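Local atomic coordinates of putative methylase (Clostridium difficile, PDB entry 3LDU), a protein that probably methylates guanine bases of ribosomal RNA and carries a bound GTP in its methyltransferase domain. Residues W55-E60 with A213-I218; G48-N53 with W242-D247. All blocks are in the same frame, centred on the assembly; numbering follows the deposited sequence.

Both contacts join the N-terminal RlmL ferredoxin-like region to the methyltransferase domain, and their first segments follow one another along the chain: G48-N53 lies on helix 48-55, and W55-E60 leads out of that helix toward strand 63-70. Their partners lie on successive helices, 208-217 in contact 1 and 238-251 in contact 2. The contact centres are about 15 Å apart. Contact 1 lies closer to the centre of the chain, about 9 Å against about 17 Å for contact 2, and it is the nearer to the GTP, with the side chain of M215 about 13 Å from the ligand. Contact 2 lies away from the annotated sites.

Contact 1 (W55-E60 with A213-I218); sequences WLRCAE and AAMIGI
R57 alone spans the gap from W55-E60 to helix 208-217, meeting I216 and the neighbouring M215, a selenomethionine. At W55 the chain is finishing helix 48-55, and L56 is the first residue to leave helical geometry. R57 follows in the loop, its backbone N and that of C58 both hydrogen-bonded to the carboxylate of E24. The side chain of R57 sets out toward helix 208-217. Its CG stands beside the backbone N (chi1 -51°), and from CG to NE the chain is extended, with chi2 near -176°, which carries the guanidinium across a CA separation of 9.0 Å between R57 and I216. CD and NE of R57 both lie 3.6 Å from CG1 of I216. This carbon sits 3.5 Å above one face of the guanidinium, offset toward its rim, so an apolar branch covers part of a flat cationic group. Further out, NH1 of R57 is 3.8 Å from CB of M215. NH2 of R57 approaches the carbonyl O of M215 obliquely at 3.7 Å, a near approach and not a hydrogen bond. NH1 donates to the carbonyl O of M220, just beyond the helix. A185 and Y189 of helix 181-189 also touch the R57 side chain, and E60 at the end of the segment pairs with R180. The 142 Å² buried here therefore comes from van der Waals cover of a long arginine, without a direct bond between the segments. R57 thus meets the C-terminal end of the helix that follows strand 199-201, the first strand of a Rossmann-like class I methyltransferase fold; the loop between them, with the GTP-binding P202 and S206, and T208 at the helix start lie at the other end.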
# COMPACT_ATOMS: atom_id res chain seq x y z
N TRP A 55 -6.26 5.09 7.48
CA TRP A 55 -5.61 4.08 8.30
C TRP A 55 -4.95 2.92 7.55
O TRP A 55 -4.01 2.31 8.08
CB TRP A 55 -6.60 3.52 9.34
CG TRP A 55 -6.82 4.47 10.49
CD1 TRP A 55 -7.89 5.29 10.70
CD2 TRP A 55 -5.90 4.72 11.56
NE1 TRP A 55 -7.70 6.02 11.86
CE2 TRP A 55 -6.49 5.69 12.40
CE3 TRP A 55 -4.64 4.21 11.90
CZ2 TRP A 55 -5.86 6.16 13.55
CZ3 TRP A 55 -4.01 4.68 13.03
CH2 TRP A 55 -4.62 5.65 13.85
N LEU A 56 -5.42 2.58 6.36
CA LEU A 56 -4.87 1.40 5.68
C LEU A 56 -3.46 1.66 5.14
O LEU A 56 -3.25 2.57 4.32
CB LEU A 56 -5.82 0.94 4.56
CG LEU A 56 -7.19 0.49 5.04
CD1 LEU A 56 -8.06 0.12 3.83
CD2 LEU A 56 -7.09 -0.69 6.01
N ARG A 57 -2.49 0.84 5.58
CA ARG A 57 -1.09 0.98 5.17
C ARG A 57 -0.72 0.10 3.99
O ARG A 57 0.27 0.35 3.32
CB ARG A 57 -0.16 0.65 6.33
CG ARG A 57 -0.49 1.39 7.61
CD ARG A 57 0.51 1.10 8.71
NE ARG A 57 0.01 1.57 10.01
CZ ARG A 57 0.29 2.76 10.52
NH1 ARG A 57 1.07 3.61 9.85
NH2 ARG A 57 -0.22 3.10 11.69
N CYS A 58 -1.53 -0.93 3.72
CA CYS A 58 -1.22 -1.89 2.65
C CYS A 58 -2.13 -1.79 1.43
O CYS A 58 -1.96 -2.53 0.46
CB CYS A 58 -1.22 -3.31 3.21
SG CYS A 58 0.11 -3.55 4.44
N ALA A 59 -3.09 -0.87 1.47
CA ALA A 59 -3.98 -0.64 0.34
C ALA A 59 -3.33 0.32 -0.64
O ALA A 59 -2.73 1.31 -0.23
CB ALA A 59 -5.31 -0.05 0.83
N GLU A 60 -3.47 0.06 -1.94
CA GLU A 60 -2.94 1.00 -2.92
C GLU A 60 -3.92 2.14 -3.16
O GLU A 60 -3.53 3.21 -3.62
CB GLU A 60 -2.63 0.32 -4.25
CG GLU A 60 -1.60 -0.78 -4.14
CD GLU A 60 -0.24 -0.27 -3.68
OE1 GLU A 60 0.18 0.82 -4.14
OE2 GLU A 60 0.41 -0.97 -2.88
N ALA A 213 7.92 1.48 9.88
CA ALA A 213 7.90 0.82 11.17
C ALA A 213 7.68 1.81 12.31
O ALA A 213 6.93 1.52 13.25
CB ALA A 213 9.19 -0.00 11.39
N ALA A 214 8.35 2.96 12.25
CA ALA A 214 8.17 3.99 13.28
C ALA A 214 6.70 4.42 13.32
O ALA A 214 6.13 4.56 14.40
CB ALA A 214 9.07 5.20 13.01
N MSE A 215 6.08 4.63 12.16
CA MSE A 215 4.68 5.09 12.16
C MSE A 215 3.73 4.04 12.74
O MSE A 215 2.81 4.36 13.49
CB MSE A 215 4.24 5.54 10.77
CG MSE A 215 5.02 6.75 10.28
SE MSE A 215 4.40 7.10 8.44
CE MSE A 215 2.57 7.53 8.86
N ILE A 216 3.98 2.77 12.43
CA ILE A 216 3.25 1.69 13.07
C ILE A 216 3.46 1.72 14.58
O ILE A 216 2.50 1.64 15.35
CB ILE A 216 3.67 0.32 12.48
CG1 ILE A 216 3.16 0.21 11.04
CG2 ILE A 216 3.13 -0.83 13.31
CD1 ILE A 216 3.81 -0.91 10.24
N GLY A 217 4.71 1.87 15.01
CA GLY A 217 5.06 1.91 16.42
C GLY A 217 4.40 2.99 17.26
O GLY A 217 4.08 2.75 18.43
N ILE A 218 4.22 4.19 16.71
CA ILE A 218 3.55 5.25 17.45
C ILE A 218 2.08 5.39 17.05
O ILE A 218 1.41 6.33 17.45
CB ILE A 218 4.26 6.61 17.30
CG1 ILE A 218 4.31 7.06 15.84
CG2 ILE A 218 5.67 6.53 17.89
CD1 ILE A 218 4.78 8.50 15.67

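Contact 2 (G48-N53 with W242-D247); sequences GIAKSN and WDVRKD
V244 of helix 238-251 presses its isopropyl group onto A50 and K51 of helix 48-55, where CA of K51 and CA of V244 are 6.4 Å apart. Its CB already lies against A50, 3.9 Å from the CB of that alanine, and the two methyls then part. CG1, anti to the backbone N (chi1 167°), drops onto the main chain of A50 and ends 3.8 Å from its carbonyl O. CG2 settles 3.7 Å from CB of A50, the closest approach in the contact, and also comes to 4.0 Å from CG of K51. The valine thus straddles a short side chain and the peptide next to it; the small methyl of A50 allows this close approach. K51 crosses V244 at about a right angle and offers only its aliphatic root: a bend at chi3 (55°) leads the chain away, and NZ donates to the carbonyl O of L28. No hydrogen bond joins the segments; the 121 Å² buried is van der Waals packing. Away from V244, helix 48-55 folds polar side chains back on its own main chain. OG of S52 donates to O of G48 at 2.7 Å, and ND2 of N53 to O of I49 at 2.9 Å, this second bond bent, with an N-H...O angle of 142°. The N53 amide also reaches outward, ND2 to T160 and OD1 to T161. Each carbonyl also takes the usual helical N-H, and its two donors arrive from opposite faces of its plane. I49 and S52 rest on L9 of strand 7-12, while A50 also touches I240 and W241. Helix 48-55 is therefore a middle layer, packed on the sheet of the N-terminal part and covered by helix 238-251 of the methyltransferase part.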
# COMPACT_ATOMS: atom_id res chain seq x y z
N GLY A 48 -16.50 4.64 6.66
CA GLY A 48 -15.60 3.71 5.99
C GLY A 48 -14.64 4.34 5.00
O GLY A 48 -13.48 3.93 4.90
N ILE A 49 -15.11 5.32 4.25
CA ILE A 49 -14.26 5.93 3.23
C ILE A 49 -13.13 6.71 3.90
O ILE A 49 -11.94 6.55 3.55
CB ILE A 49 -15.06 6.82 2.26
CG1 ILE A 49 -15.97 5.96 1.38
CG2 ILE A 49 -14.10 7.62 1.37
CD1 ILE A 49 -16.91 6.79 0.46
N ALA A 50 -13.49 7.54 4.87
CA ALA A 50 -12.53 8.33 5.63
C ALA A 50 -11.53 7.45 6.39
O ALA A 50 -10.31 7.63 6.31
CB ALA A 50 -13.25 9.28 6.59
N LYS A 51 -12.06 6.48 7.14
CA LYS A 51 -11.20 5.62 7.95
C LYS A 51 -10.28 4.75 7.12
O LYS A 51 -9.14 4.53 7.52
CB LYS A 51 -12.04 4.72 8.88
CG LYS A 51 -12.42 5.39 10.20
CD LYS A 51 -13.37 4.52 11.01
CE LYS A 51 -12.80 3.13 11.25
NZ LYS A 51 -13.73 2.30 12.09
N SER A 52 -10.76 4.25 5.99
CA SER A 52 -9.95 3.36 5.14
C SER A 52 -8.77 4.11 4.52
O SER A 52 -7.64 3.64 4.57
CB SER A 52 -10.82 2.72 4.06
OG SER A 52 -11.78 1.87 4.67
N ASN A 53 -9.04 5.28 3.95
CA ASN A 53 -7.97 6.12 3.44
C ASN A 53 -7.01 6.57 4.54
O ASN A 53 -5.80 6.64 4.33
CB ASN A 53 -8.57 7.36 2.75
CG ASN A 53 -9.05 7.05 1.36
OD1 ASN A 53 -8.26 6.76 0.47
ND2 ASN A 53 -10.37 7.10 1.16
N TRP A 242 -13.63 15.10 8.84
CA TRP A 242 -13.00 15.94 9.85
C TRP A 242 -12.77 15.20 11.17
O TRP A 242 -11.67 15.24 11.73
CB TRP A 242 -13.82 17.22 10.09
CG TRP A 242 -12.94 18.36 10.43
CD1 TRP A 242 -12.17 19.09 9.58
CD2 TRP A 242 -12.70 18.88 11.74
NE1 TRP A 242 -11.47 20.05 10.27
CE2 TRP A 242 -11.78 19.94 11.60
CE3 TRP A 242 -13.18 18.56 13.02
CZ2 TRP A 242 -11.33 20.69 12.69
CZ3 TRP A 242 -12.73 19.31 14.10
CH2 TRP A 242 -11.81 20.36 13.93
N ASP A 243 -13.81 14.51 11.66
CA ASP A 243 -13.72 13.77 12.91
C ASP A 243 -12.69 12.64 12.81
O ASP A 243 -11.98 12.35 13.77
CB ASP A 243 -15.08 13.21 13.29
CG ASP A 243 -16.05 14.30 13.76
OD1 ASP A 243 -15.58 15.43 13.98
OD2 ASP A 243 -17.25 14.01 13.91
N VAL A 244 -12.63 12.00 11.64
CA VAL A 244 -11.66 10.92 11.42
C VAL A 244 -10.22 11.42 11.47
O VAL A 244 -9.36 10.77 12.07
CB VAL A 244 -11.94 10.16 10.11
CG1 VAL A 244 -10.74 9.27 9.73
CG2 VAL A 244 -13.20 9.33 10.25
N ARG A 245 -9.94 12.57 10.86
CA ARG A 245 -8.59 13.15 10.97
C ARG A 245 -8.23 13.56 12.39
O ARG A 245 -7.11 13.33 12.84
CB ARG A 245 -8.45 14.38 10.08
CG ARG A 245 -8.19 14.06 8.64
CD ARG A 245 -7.48 15.19 7.94
NE ARG A 245 -7.47 14.94 6.51
CZ ARG A 245 -6.44 14.41 5.85
NH1 ARG A 245 -5.32 14.10 6.49
NH2 ARG A 245 -6.54 14.21 4.55
N LYS A 246 -9.15 14.23 13.08
CA LYS A 246 -8.90 14.64 14.46
C LYS A 246 -8.67 13.42 15.35
O LYS A 246 -7.81 13.42 16.22
CB LYS A 246 -10.05 15.48 15.00
CG LYS A 246 -9.69 16.28 16.24
CD LYS A 246 -8.70 17.40 15.92
CE LYS A 246 -9.35 18.49 15.09
NZ LYS A 246 -8.45 19.66 14.86
N ASP A 247 -9.48 12.38 15.13
CA ASP A 247 -9.37 11.13 15.87
C ASP A 247 -7.98 10.54 15.64
O ASP A 247 -7.33 10.09 16.59
CB ASP A 247 -10.44 10.15 15.40
CG ASP A 247 -10.35 8.80 16.09
OD1 ASP A 247 -10.36 8.76 17.33
OD2 ASP A 247 -10.28 7.77 15.37